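Local coordinates for protein CbbY (Rhodobacter sphaeroides, PDB 4UAS), which dephosphorylates xylulose-1,5-bisphosphate, a potent inhibitor of Rubisco, as a highly selective magnesium-dependent sugar phosphatase of the haloacid dehalogenase (HAD) superfamily, at residues 5-8 and 12-15; 18-23 and 40-45; 22-27 and 52-57; 29-34 and 67-72; 120-125 and 141-146. All blocks are in the same frame, centred on the assembly; numbering follows the deposited sequence.

Interaction 1: residues 5-8 and 12-15. With MG (magnesium ion), chain D.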
# COMPACT_ATOMS: atom_id res chain seq x y z
N ILE A 5 -9.02 -12.40 2.43
CA ILE A 5 -8.48 -11.19 3.04
C ILE A 5 -7.72 -10.44 1.99
O ILE A 5 -6.87 -11.01 1.30
CB ILE A 5 -7.55 -11.52 4.25
CG1 ILE A 5 -8.18 -12.50 5.23
CG2 ILE A 5 -7.13 -10.24 4.92
CD1 ILE A 5 -7.21 -13.10 6.23
N LEU A 6 -8.01 -9.14 1.94
CA LEU A 6 -7.40 -8.22 0.97
C LEU A 6 -6.51 -7.24 1.75
O LEU A 6 -7.00 -6.55 2.65
CB LEU A 6 -8.45 -7.51 0.15
CG LEU A 6 -9.27 -8.43 -0.72
CD1 LEU A 6 -10.46 -9.00 -0.01
CD2 LEU A 6 -9.77 -7.69 -1.97
N PHE A 7 -5.25 -7.22 1.44
CA PHE A 7 -4.26 -6.38 2.10
C PHE A 7 -3.82 -5.20 1.27
O PHE A 7 -3.36 -5.34 0.16
CB PHE A 7 -2.98 -7.17 2.39
CG PHE A 7 -3.17 -8.31 3.37
CD1 PHE A 7 -2.86 -8.14 4.72
CD2 PHE A 7 -3.59 -9.55 2.95
CE1 PHE A 7 -2.97 -9.22 5.61
CE2 PHE A 7 -3.75 -10.58 3.85
CZ PHE A 7 -3.42 -10.42 5.15
N ASP A 8 -3.91 -4.00 1.87
CA ASP A 8 -3.13 -2.88 1.46
C ASP A 8 -1.64 -3.23 1.62
O ASP A 8 -1.29 -4.11 2.39
CB ASP A 8 -3.51 -1.71 2.35
CG ASP A 8 -2.83 -0.44 2.03
OD1 ASP A 8 -2.83 -0.06 0.83
OD2 ASP A 8 -2.15 0.16 2.89
N THR A 12 0.67 -0.98 5.74
CA THR A 12 -0.16 -2.09 6.19
C THR A 12 0.69 -3.33 6.35
O THR A 12 0.85 -3.86 7.48
CB THR A 12 -1.41 -2.23 5.33
OG1 THR A 12 -2.23 -1.10 5.44
CG2 THR A 12 -2.21 -3.45 5.71
N LEU A 13 1.19 -3.86 5.25
CA LEU A 13 2.12 -4.98 5.36
C LEU A 13 3.40 -4.56 6.10
O LEU A 13 3.97 -5.36 6.81
CB LEU A 13 2.50 -5.57 3.99
CG LEU A 13 1.35 -6.24 3.23
CD1 LEU A 13 1.83 -6.70 1.87
CD2 LEU A 13 0.72 -7.37 3.97
N ALA A 14 3.90 -3.35 5.84
CA ALA A 14 5.17 -2.86 6.32
C ALA A 14 5.11 -1.36 6.32
O ALA A 14 4.42 -0.78 5.51
CB ALA A 14 6.32 -3.39 5.50
N GLU A 15 5.91 -0.73 7.17
CA GLU A 15 6.13 0.72 7.14
C GLU A 15 7.16 1.01 6.03
O GLU A 15 8.37 0.83 6.22
CB GLU A 15 6.65 1.22 8.47
CG GLU A 15 5.58 1.51 9.47
CD GLU A 15 4.79 2.93 9.15
OE1 GLU A 15 4.10 3.35 10.07
OE2 GLU A 15 4.96 3.77 8.11
MG MG D . -1.54 2.17 2.72
O HOH W 1 -1.01 4.07 2.98
O HOH W 2 -3.62 2.78 2.21
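D8 and T12 cross at about a right angle, and their polar ends meet at one carboxylate oxygen. T12 OG1 donates to D8 OD2 (2.8 Å), which accepts with its anti lone pair, the one turned away from OD1. The same OD2 binds the magnesium ion at 2.1 Å, while D8 OD1 stays 3.2 Å from the metal, so the aspartate coordinates through a single oxygen. With CG anti to the backbone N (chi1 -178°), the D8 carboxylate extends to the ion, whose shell also holds two waters, the backbone O of D10 and OD1 of D176. Hydroxyl and metal together fix the rotation of the carboxylate, and K151 pairs with OD1. A valine in place of T12 would probably leave OD2 without its hydroxyl donor and the D8 carboxylate freer to turn about its metal bond. Beneath this polar layer the contact is apolar: L13 CD2 packs obliquely against F7 CD1 at 3.7 Å, the two side chains again nearly perpendicular. L13 CG also lies 3.5 Å from D8 O, a buried carbonyl oxygen that has no hydrogen-bond partner in the model. D8, D10 and T12 match the DxDx(T/V) signature of HAD phosphatases, in which the first aspartate is the inferred nucleophile and the second the inferred proton donor. Strand 4-7, with D8 just beyond its last residue, runs between strands 110-114 and 171-175 of the parallel sheet, with helix 97-107 over F7 and L13 and helix 155-164 against L6.

Interaction 2: residues 18-23 and 40-45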
# COMPACT_ATOMS: atom_id res chain seq x y z
N GLU A 18 8.76 6.00 4.59
CA GLU A 18 10.01 6.73 4.70
C GLU A 18 10.99 6.22 3.69
O GLU A 18 11.84 6.98 3.21
CB GLU A 18 10.54 6.64 6.12
CG GLU A 18 10.03 7.65 7.06
CD GLU A 18 10.43 9.07 6.65
OE1 GLU A 18 9.78 9.58 5.79
OE2 GLU A 18 11.36 9.71 7.30
N LEU A 19 10.98 4.92 3.36
CA LEU A 19 11.84 4.42 2.33
C LEU A 19 11.45 4.96 0.96
O LEU A 19 12.33 5.25 0.13
CB LEU A 19 11.88 2.86 2.36
CG LEU A 19 13.10 2.24 1.65
CD1 LEU A 19 14.36 2.48 2.50
CD2 LEU A 19 12.89 0.74 1.50
N HIS A 20 10.16 5.02 0.65
CA HIS A 20 9.73 5.68 -0.55
C HIS A 20 10.22 7.11 -0.61
O HIS A 20 10.70 7.56 -1.65
CB HIS A 20 8.19 5.69 -0.66
CG HIS A 20 7.60 4.38 -1.08
ND1 HIS A 20 7.77 3.87 -2.33
CD2 HIS A 20 6.82 3.51 -0.39
CE1 HIS A 20 7.13 2.71 -2.38
NE2 HIS A 20 6.54 2.47 -1.24
N ARG A 21 10.10 7.88 0.48
CA ARG A 21 10.55 9.27 0.52
C ARG A 21 12.02 9.37 0.22
O ARG A 21 12.46 10.21 -0.60
CB ARG A 21 10.19 9.92 1.84
CG ARG A 21 10.47 11.44 1.85
CD ARG A 21 10.03 12.09 3.16
NE ARG A 21 10.83 11.74 4.31
CZ ARG A 21 11.88 12.43 4.76
NH1 ARG A 21 12.31 13.50 4.15
NH2 ARG A 21 12.50 12.01 5.85
N ARG A 22 12.83 8.49 0.79
CA ARG A 22 14.26 8.43 0.52
C ARG A 22 14.47 8.16 -0.97
O ARG A 22 15.33 8.78 -1.60
CB ARG A 22 14.94 7.37 1.39
CG ARG A 22 16.42 7.14 1.09
CD ARG A 22 17.05 6.14 2.06
NE ARG A 22 18.44 5.94 1.63
CZ ARG A 22 19.20 4.95 2.11
NH1 ARG A 22 18.73 4.15 2.99
NH2 ARG A 22 20.40 4.77 1.63
N ALA A 23 13.78 7.17 -1.53
CA ALA A 23 13.97 6.83 -2.93
C ALA A 23 13.62 8.04 -3.82
O ALA A 23 14.30 8.31 -4.81
CB ALA A 23 13.13 5.65 -3.31
N GLU A 40 7.21 16.97 6.41
CA GLU A 40 6.03 17.79 6.44
C GLU A 40 5.37 17.83 5.05
O GLU A 40 4.14 17.66 4.91
CB GLU A 40 6.40 19.22 6.91
CG GLU A 40 5.26 20.18 6.86
CD GLU A 40 5.55 21.54 7.50
OE1 GLU A 40 6.52 21.72 8.21
OE2 GLU A 40 4.68 22.40 7.45
N GLU A 41 6.18 18.06 4.01
CA GLU A 41 5.60 18.11 2.67
C GLU A 41 5.15 16.70 2.24
O GLU A 41 4.10 16.55 1.59
CB GLU A 41 6.56 18.72 1.69
CG GLU A 41 6.08 18.72 0.26
CD GLU A 41 6.78 19.68 -0.63
OE1 GLU A 41 7.90 20.04 -0.34
OE2 GLU A 41 6.20 20.09 -1.62
N TYR A 42 5.91 15.67 2.56
CA TYR A 42 5.52 14.34 2.14
C TYR A 42 4.22 13.90 2.76
O TYR A 42 3.37 13.24 2.10
CB TYR A 42 6.69 13.35 2.44
CG TYR A 42 6.55 12.06 1.66
CD1 TYR A 42 6.59 12.08 0.25
CD2 TYR A 42 6.37 10.83 2.27
CE1 TYR A 42 6.52 10.92 -0.51
CE2 TYR A 42 6.28 9.68 1.55
CZ TYR A 42 6.36 9.69 0.18
OH TYR A 42 6.21 8.56 -0.58
N ARG A 43 3.95 14.25 4.00
CA ARG A 43 2.65 13.92 4.63
C ARG A 43 1.49 14.46 3.86
O ARG A 43 0.48 13.79 3.73
CB ARG A 43 2.66 14.43 6.07
CG ARG A 43 1.39 14.01 6.86
CD ARG A 43 1.40 14.54 8.28
NE ARG A 43 2.47 13.91 9.03
CZ ARG A 43 2.44 12.80 9.73
NH1 ARG A 43 1.28 12.10 9.92
NH2 ARG A 43 3.54 12.30 10.17
N GLU A 44 1.64 15.67 3.27
CA GLU A 44 0.58 16.25 2.41
C GLU A 44 0.50 15.53 1.07
O GLU A 44 -0.60 15.14 0.63
CB GLU A 44 0.83 17.72 2.22
CG GLU A 44 0.82 18.56 3.50
CD GLU A 44 -0.45 18.37 4.32
OE1 GLU A 44 -1.58 18.49 3.72
OE2 GLU A 44 -0.32 18.06 5.57
N LEU A 45 1.64 15.32 0.45
CA LEU A 45 1.65 14.65 -0.84
C LEU A 45 1.12 13.23 -0.82
O LEU A 45 0.64 12.72 -1.86
CB LEU A 45 3.08 14.69 -1.41
CG LEU A 45 3.65 16.01 -1.86
CD1 LEU A 45 5.12 15.87 -2.23
CD2 LEU A 45 2.81 16.57 -3.01
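R21 and Y42 face each other because CG lies anti to the backbone N in both (chi1 -172° and -162°), which extends each side chain into the gap between the two helices. The aliphatic part of R21 then lies along one face of the tyrosine ring. R21 CB stands 4.0 Å from the Y42 ring centroid, 14° off the normal, in a CH-pi contact displaced toward the rim, and R21 CD continues to Y42 CB at 3.6 Å. A bend at chi3 turns the guanidinium back along its own helix to E18. There it grips side-on, with NE to E18 OE1 (2.8 Å) and NH2 to E18 OE2 (2.9 Å), both bonds nearly straight and in the guanidinium plane. Helices 17-31 and 39-45 belong to the helical cap domain that HAD phosphatases of this type insert after the first strand, above the metal site. Were R21 shortened to an alanine, the loss of CG and CD would be likely to open a gap beside Y42 CB and deprive E18 of one of its two arginine partners, R39 being the other. At the other end of the ring Y42 OH touches H20 CB at 3.5 Å and is hydrogen-bonded to E17, a substrate-binding residue. The H20 imidazole leads away from the tyrosine, its ND1 bonded to K78 and its NE2 to OD1 of D10 at the magnesium site.

Interaction 3: residues 22-27 and 52-57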
# COMPACT_ATOMS: atom_id res chain seq x y z
N ARG A 22 12.83 8.49 0.79
CA ARG A 22 14.26 8.43 0.52
C ARG A 22 14.47 8.16 -0.97
O ARG A 22 15.33 8.78 -1.60
CB ARG A 22 14.94 7.37 1.39
CG ARG A 22 16.42 7.14 1.09
CD ARG A 22 17.05 6.14 2.06
NE ARG A 22 18.44 5.94 1.63
CZ ARG A 22 19.20 4.95 2.11
NH1 ARG A 22 18.73 4.15 2.99
NH2 ARG A 22 20.40 4.77 1.63
N ALA A 23 13.78 7.17 -1.53
CA ALA A 23 13.97 6.83 -2.93
C ALA A 23 13.62 8.04 -3.82
O ALA A 23 14.30 8.31 -4.81
CB ALA A 23 13.13 5.65 -3.31
N PHE A 24 12.52 8.77 -3.51
CA PHE A 24 12.21 9.97 -4.26
C PHE A 24 13.35 10.97 -4.18
O PHE A 24 13.84 11.48 -5.19
CB PHE A 24 10.91 10.63 -3.77
CG PHE A 24 9.62 10.00 -4.23
CD1 PHE A 24 9.25 10.12 -5.56
CD2 PHE A 24 8.77 9.34 -3.36
CE1 PHE A 24 8.03 9.60 -6.00
CE2 PHE A 24 7.59 8.81 -3.80
CZ PHE A 24 7.20 8.93 -5.13
N ASN A 25 13.78 11.31 -2.95
CA ASN A 25 14.77 12.37 -2.80
C ASN A 25 16.09 12.01 -3.43
O ASN A 25 16.75 12.86 -4.06
CB ASN A 25 14.92 12.73 -1.32
CG ASN A 25 13.74 13.48 -0.80
OD1 ASN A 25 13.13 14.27 -1.54
ND2 ASN A 25 13.42 13.32 0.46
N GLU A 26 16.53 10.75 -3.28
CA GLU A 26 17.77 10.32 -3.93
C GLU A 26 17.68 10.37 -5.44
O GLU A 26 18.65 10.65 -6.12
CB GLU A 26 18.18 8.97 -3.36
CG GLU A 26 18.64 9.00 -1.93
CD GLU A 26 19.17 7.70 -1.38
OE1 GLU A 26 19.15 6.68 -2.10
OE2 GLU A 26 19.60 7.72 -0.20
N THR A 27 16.50 10.05 -5.97
CA THR A 27 16.27 10.11 -7.41
C THR A 27 16.37 11.56 -7.90
O THR A 27 17.01 11.88 -8.89
CB THR A 27 14.95 9.46 -7.77
OG1 THR A 27 14.97 8.09 -7.43
CG2 THR A 27 14.70 9.60 -9.28
N LYS A 52 3.46 8.31 -9.64
CA LYS A 52 3.45 9.19 -10.80
C LYS A 52 2.48 10.35 -10.53
O LYS A 52 2.79 11.53 -10.85
CB LYS A 52 3.04 8.46 -12.09
CG LYS A 52 4.06 7.49 -12.60
CD LYS A 52 3.72 6.86 -13.95
CE LYS A 52 2.44 6.12 -14.02
NZ LYS A 52 2.25 5.00 -13.06
N GLU A 53 1.31 10.02 -9.96
CA GLU A 53 0.31 11.01 -9.64
C GLU A 53 0.83 12.01 -8.62
O GLU A 53 0.52 13.20 -8.65
CB GLU A 53 -0.98 10.33 -9.14
CG GLU A 53 -1.71 9.45 -10.19
CD GLU A 53 -1.12 8.05 -10.40
OE1 GLU A 53 -0.10 7.67 -9.84
OE2 GLU A 53 -1.81 7.30 -11.19
N ARG A 54 1.59 11.53 -7.65
CA ARG A 54 2.15 12.37 -6.59
C ARG A 54 3.20 13.32 -7.21
O ARG A 54 3.21 14.50 -6.88
CB ARG A 54 2.82 11.48 -5.52
CG ARG A 54 3.24 12.24 -4.31
CD ARG A 54 3.72 11.34 -3.18
NE ARG A 54 2.64 10.50 -2.77
CZ ARG A 54 2.68 9.22 -2.61
NH1 ARG A 54 3.85 8.58 -2.49
NH2 ARG A 54 1.55 8.51 -2.55
N ILE A 55 4.06 12.82 -8.10
CA ILE A 55 5.00 13.73 -8.78
C ILE A 55 4.25 14.79 -9.54
O ILE A 55 4.60 15.97 -9.50
CB ILE A 55 6.00 12.92 -9.67
CG1 ILE A 55 6.89 12.00 -8.85
CG2 ILE A 55 6.81 13.87 -10.54
CD1 ILE A 55 7.52 10.90 -9.68
N ALA A 56 3.21 14.39 -10.30
CA ALA A 56 2.45 15.32 -11.09
C ALA A 56 1.84 16.41 -10.23
O ALA A 56 1.87 17.61 -10.59
CB ALA A 56 1.38 14.60 -11.89
N ARG A 57 1.31 16.04 -9.08
CA ARG A 57 0.72 17.01 -8.17
C ARG A 57 1.77 18.02 -7.68
O ARG A 57 1.58 19.25 -7.69
CB ARG A 57 0.09 16.34 -6.96
CG ARG A 57 -0.28 17.27 -5.83
CD ARG A 57 -0.91 16.56 -4.68
NE ARG A 57 -1.00 17.38 -3.49
CZ ARG A 57 -1.39 16.92 -2.32
NH1 ARG A 57 -1.79 15.66 -2.19
NH2 ARG A 57 -1.36 17.71 -1.25
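Within the helical cap domain of this HAD phosphatase, helices 17-31 and 51-61 pack through F24 on one side and R54 and I55 on the other, the latter helix bringing K52, E53 and R54 to the substrate-binding site. The backbones stay well apart, 9.3 Å between the CA atoms of F24 and I55, and the phenylalanine ring spans the distance. Its CE1 meets the isoleucine at CG1 (3.9 Å), and CD1 of I55 lies in the plane of the ring at its edge. On the other side of the ring, F24 CE2 comes 4.0 Å from R54 NH1. The ring sits at the edge of the guanidinium, near its plane, and the two planes are 71° apart, so this is a crossed packing and not a stack. The R54 chain starts with CG anti to the backbone N (chi1 -172°) and bends at chi3; its NE bonds to O of L45 and its NH2 to O of T48, which together hold the guanidinium in orientation. Helix 17-31 is itself braced by side chains. R22 NE reaches E26 OE2 at 2.8 Å, from above the carboxylate plane, and A23 O accepts from T27 OG1 (2.7 Å) and T27 N (3.0 Å) on opposite faces of its plane. Around the contact, K78 of helix 71-87 makes a cation-pi interaction with F24, W37 meets the same ring, and Y42 of helix 39-45 packs against both F24 and R54.

Interaction 4: residues 29-34 and 67-72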
# COMPACT_ATOMS: atom_id res chain seq x y z
N ALA A 29 18.03 13.99 -6.50
CA ALA A 29 19.40 14.44 -6.48
C ALA A 29 20.16 13.88 -7.67
O ALA A 29 20.96 14.62 -8.29
CB ALA A 29 20.08 14.03 -5.17
N ALA A 30 19.96 12.60 -7.99
CA ALA A 30 20.65 12.00 -9.11
C ALA A 30 20.30 12.60 -10.44
O ALA A 30 21.13 12.65 -11.36
CB ALA A 30 20.38 10.49 -9.12
N LEU A 31 19.08 13.09 -10.57
CA LEU A 31 18.58 13.78 -11.73
C LEU A 31 19.04 15.23 -11.88
O LEU A 31 18.85 15.84 -12.92
CB LEU A 31 17.08 13.67 -11.79
CG LEU A 31 16.54 12.27 -12.04
CD1 LEU A 31 15.02 12.25 -12.05
CD2 LEU A 31 17.03 11.72 -13.40
N GLY A 32 19.70 15.73 -10.84
CA GLY A 32 20.21 17.09 -10.86
C GLY A 32 19.23 18.17 -10.62
O GLY A 32 19.53 19.34 -10.92
N VAL A 33 18.06 17.84 -10.10
CA VAL A 33 17.05 18.83 -9.78
C VAL A 33 17.16 19.22 -8.32
O VAL A 33 17.72 18.46 -7.50
CB VAL A 33 15.60 18.42 -10.14
CG1 VAL A 33 15.42 18.33 -11.63
CG2 VAL A 33 15.19 17.14 -9.43
N ASP A 34 16.63 20.38 -7.96
CA ASP A 34 16.66 20.91 -6.62
C ASP A 34 15.53 20.43 -5.72
O ASP A 34 15.49 20.76 -4.51
CB ASP A 34 16.75 22.44 -6.63
CG ASP A 34 15.55 23.14 -7.14
OD1 ASP A 34 14.75 22.54 -7.85
OD2 ASP A 34 15.37 24.35 -6.81
N ALA A 67 10.77 19.93 -14.61
CA ALA A 67 11.11 18.52 -14.79
C ALA A 67 12.03 18.32 -16.00
O ALA A 67 11.72 18.80 -17.08
CB ALA A 67 9.84 17.72 -15.02
N PRO A 68 13.13 17.60 -15.82
CA PRO A 68 14.05 17.40 -16.95
C PRO A 68 13.81 16.10 -17.74
O PRO A 68 14.38 15.93 -18.79
CB PRO A 68 15.41 17.30 -16.25
CG PRO A 68 15.11 16.53 -15.02
CD PRO A 68 13.75 17.10 -14.57
N LEU A 69 12.84 15.28 -17.32
CA LEU A 69 12.44 14.06 -17.97
C LEU A 69 10.92 13.96 -17.83
O LEU A 69 10.32 14.54 -16.92
CB LEU A 69 13.01 12.82 -17.22
CG LEU A 69 14.44 12.57 -17.10
CD1 LEU A 69 14.67 11.24 -16.44
CD2 LEU A 69 15.06 12.53 -18.47
N PRO A 70 10.28 13.11 -18.66
CA PRO A 70 8.87 12.82 -18.44
C PRO A 70 8.67 12.20 -17.06
O PRO A 70 9.53 11.50 -16.56
CB PRO A 70 8.54 11.80 -19.53
CG PRO A 70 9.54 12.10 -20.65
CD PRO A 70 10.80 12.46 -19.88
N ILE A 71 7.48 12.44 -16.47
CA ILE A 71 7.16 11.89 -15.16
C ILE A 71 7.33 10.41 -15.13
O ILE A 71 7.80 9.83 -14.17
CB ILE A 71 5.76 12.29 -14.74
CG1 ILE A 71 5.68 13.83 -14.49
CG2 ILE A 71 5.29 11.49 -13.53
CD1 ILE A 71 4.26 14.33 -14.26
N ALA A 72 6.89 9.72 -16.16
CA ALA A 72 7.00 8.28 -16.12
C ALA A 72 8.46 7.78 -15.97
O ALA A 72 8.72 6.78 -15.29
CB ALA A 72 6.33 7.65 -17.33
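P68 and L31 bury the most surface in this contact, 53 and 47 Å² respectively, with L69 and V33 completing it. The pyrrolidine ring of P68 is set against V33, whose side chain crosses it at about a right angle: V33 CG1 touches CD of P68 at 3.6 Å and CG of P68 at 3.9 Å. In V33 the CG1 methyl lies anti to the carbonyl carbon (chi1 -67°), which directs it to the proline while CG2 takes the crowded position between the backbone N and the carbonyl carbon. The other pair is formed by the two leucines, again nearly perpendicular, with L31 CD2 meeting L69 CD1 methyl to methyl at 3.9 Å. After L31 the chain leaves helical geometry at G32, where positive phi (78°) and two bonds back into the final turn make a Schellman motif; one of them runs from G32 N to A29 O. That reversal brings V33 round beside L31, so the two residues present neighbouring apolar groups to the incoming 67-72 segment. On that side P68 and L69 come just ahead of P70, the N-cap of helix 71-87. The contact thus joins the end of helix 17-31 to the start of helix 71-87, at the outer end of the helical cap, and I74 of the latter helix packs on both leucines. No hydrogen bond or charge pair crosses between the segments, so their cohesion comes from van der Waals packing and from shielding part of a largely solvent-accessible apolar patch.

Interaction 5: residues 120-125 and 141-146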
# COMPACT_ATOMS: atom_id res chain seq x y z
N PRO A 120 6.56 -3.78 -9.21
CA PRO A 120 7.88 -4.13 -8.75
C PRO A 120 8.10 -3.90 -7.26
O PRO A 120 8.92 -4.56 -6.62
CB PRO A 120 8.81 -3.27 -9.59
CG PRO A 120 8.02 -2.88 -10.79
CD PRO A 120 6.58 -2.91 -10.40
N ASN A 121 7.42 -2.92 -6.71
CA ASN A 121 7.53 -2.66 -5.29
C ASN A 121 6.93 -3.76 -4.42
O ASN A 121 7.46 -4.12 -3.40
CB ASN A 121 6.87 -1.32 -4.95
CG ASN A 121 7.52 -0.12 -5.63
OD1 ASN A 121 8.65 -0.15 -6.06
ND2 ASN A 121 6.78 0.93 -5.71
N VAL A 122 5.79 -4.31 -4.87
CA VAL A 122 5.19 -5.43 -4.19
C VAL A 122 6.16 -6.62 -4.17
O VAL A 122 6.32 -7.32 -3.19
CB VAL A 122 3.86 -5.80 -4.84
CG1 VAL A 122 3.21 -7.02 -4.18
CG2 VAL A 122 2.88 -4.66 -4.85
N GLU A 123 6.71 -6.90 -5.37
CA GLU A 123 7.63 -8.03 -5.50
C GLU A 123 8.84 -7.85 -4.61
O GLU A 123 9.26 -8.77 -3.93
CB GLU A 123 8.07 -8.21 -6.96
CG GLU A 123 6.96 -8.75 -7.84
CD GLU A 123 6.68 -10.19 -7.54
OE1 GLU A 123 7.39 -10.91 -6.73
OE2 GLU A 123 5.73 -10.71 -8.17
N ALA A 124 9.39 -6.64 -4.57
CA ALA A 124 10.57 -6.38 -3.74
C ALA A 124 10.25 -6.58 -2.26
O ALA A 124 11.02 -7.17 -1.51
CB ALA A 124 11.08 -4.97 -4.04
N LEU A 125 9.09 -6.08 -1.81
CA LEU A 125 8.68 -6.28 -0.45
C LEU A 125 8.48 -7.73 -0.07
O LEU A 125 8.92 -8.17 0.97
CB LEU A 125 7.41 -5.45 -0.16
CG LEU A 125 6.89 -5.56 1.27
CD1 LEU A 125 6.00 -4.33 1.57
CD2 LEU A 125 5.89 -6.71 1.44
N ILE A 141 -2.95 -10.34 -7.06
CA ILE A 141 -2.23 -9.10 -6.87
C ILE A 141 -2.86 -8.06 -7.75
O ILE A 141 -2.79 -8.12 -8.99
CB ILE A 141 -0.71 -9.21 -7.14
CG1 ILE A 141 -0.10 -10.26 -6.17
CG2 ILE A 141 -0.00 -7.88 -6.97
CD1 ILE A 141 1.30 -10.65 -6.50
N ALA A 142 -3.50 -7.06 -7.17
CA ALA A 142 -4.10 -5.94 -7.82
C ALA A 142 -3.26 -4.70 -7.43
O ALA A 142 -3.30 -4.29 -6.26
CB ALA A 142 -5.57 -5.80 -7.44
N ALA A 143 -2.54 -4.13 -8.39
CA ALA A 143 -1.52 -3.10 -8.10
C ALA A 143 -1.49 -2.02 -9.18
O ALA A 143 -1.90 -2.25 -10.31
CB ALA A 143 -0.16 -3.73 -7.91
N GLY A 144 -0.96 -0.87 -8.83
CA GLY A 144 -0.43 0.08 -9.80
C GLY A 144 -1.51 0.57 -10.77
O GLY A 144 -2.57 0.96 -10.40
N ASP A 145 -1.15 0.51 -12.05
CA ASP A 145 -1.98 1.01 -13.11
C ASP A 145 -2.91 -0.04 -13.67
O ASP A 145 -3.46 0.09 -14.77
CB ASP A 145 -1.12 1.64 -14.21
CG ASP A 145 -0.31 2.83 -13.75
OD1 ASP A 145 -0.33 3.28 -12.53
OD2 ASP A 145 0.48 3.36 -14.54
N MET A 146 -3.21 -1.07 -12.91
CA MET A 146 -4.21 -2.07 -13.29
C MET A 146 -5.63 -1.51 -13.35
O MET A 146 -6.49 -2.13 -13.95
CB MET A 146 -4.13 -3.34 -12.44
CG MET A 146 -2.86 -4.12 -12.63
SD MET A 146 -2.79 -5.54 -11.52
CE MET A 146 -0.99 -5.88 -11.57
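Neither rings nor planar groups face each other where V122 meets I141 and A143; methyl groups form the whole contact. The E123 carboxylate lies at the margin of the interface, its OE1 accepting from the backbone N of A134. V122 stands at the centre, with its two branches spread over two partners. CG1, placed anti to the backbone N (chi1 178°), approaches CG2 of I141 at 4.3 Å, and CG2 of V122 faces CB of A143 at 4.4 Å. These are relaxed distances, and the CA atoms of V122 and A143 lie 8.1 Å apart, a spacing filled by the side chains of V122, I141 and A143. The three residues are buried. From A143 to M146 the chain folds back on itself: M146 N bonds to A143 O over 3.1 Å, and A143 N makes a weak bond to M146 SD at 3.4 Å. G144, with a positive phi of 62°, takes part in this turn. I141 and A143 point to helix 119-129, whereas A142 between them faces helix 155-164, and the backbone of A142 bonds to V113 of the adjacent strand 110-114 and to T115 just after it. P120 and N121, in the first turn of helix 119-129, are among the substrate-binding residues. Strand 110-114, helix 119-129 and strand 140-142 form a beta-alpha-beta crossover, with V122 sealing the helix onto the outermost strand of the parallel sheet, an arrangement typical of the Rossmann-like core of HAD hydrolases.

In the fold
Interaction 1 holds D8, the inferred nucleophile, and the magnesium ion; interaction 5 borders it in the same core, L13 and A14 packing on L125, with centres about 12 Å apart. Interactions 2, 3 and 4 succeed one another along helix 17-31 in the cap, at about 8 and 9 Å between centres, so that the centre of interaction 4 lies about 30 Å from that of interaction 1. Interactions 2 and 3 share R22 and A23, and I71 of interaction 4 packs on K52, I55 and A56 of interaction 3. Cap and core meet where K52 NZ forms a salt bridge with D145 OD2 (2.8 Å) and where the H20 side chain, about 9 Å from the magnesium ion, touches N121.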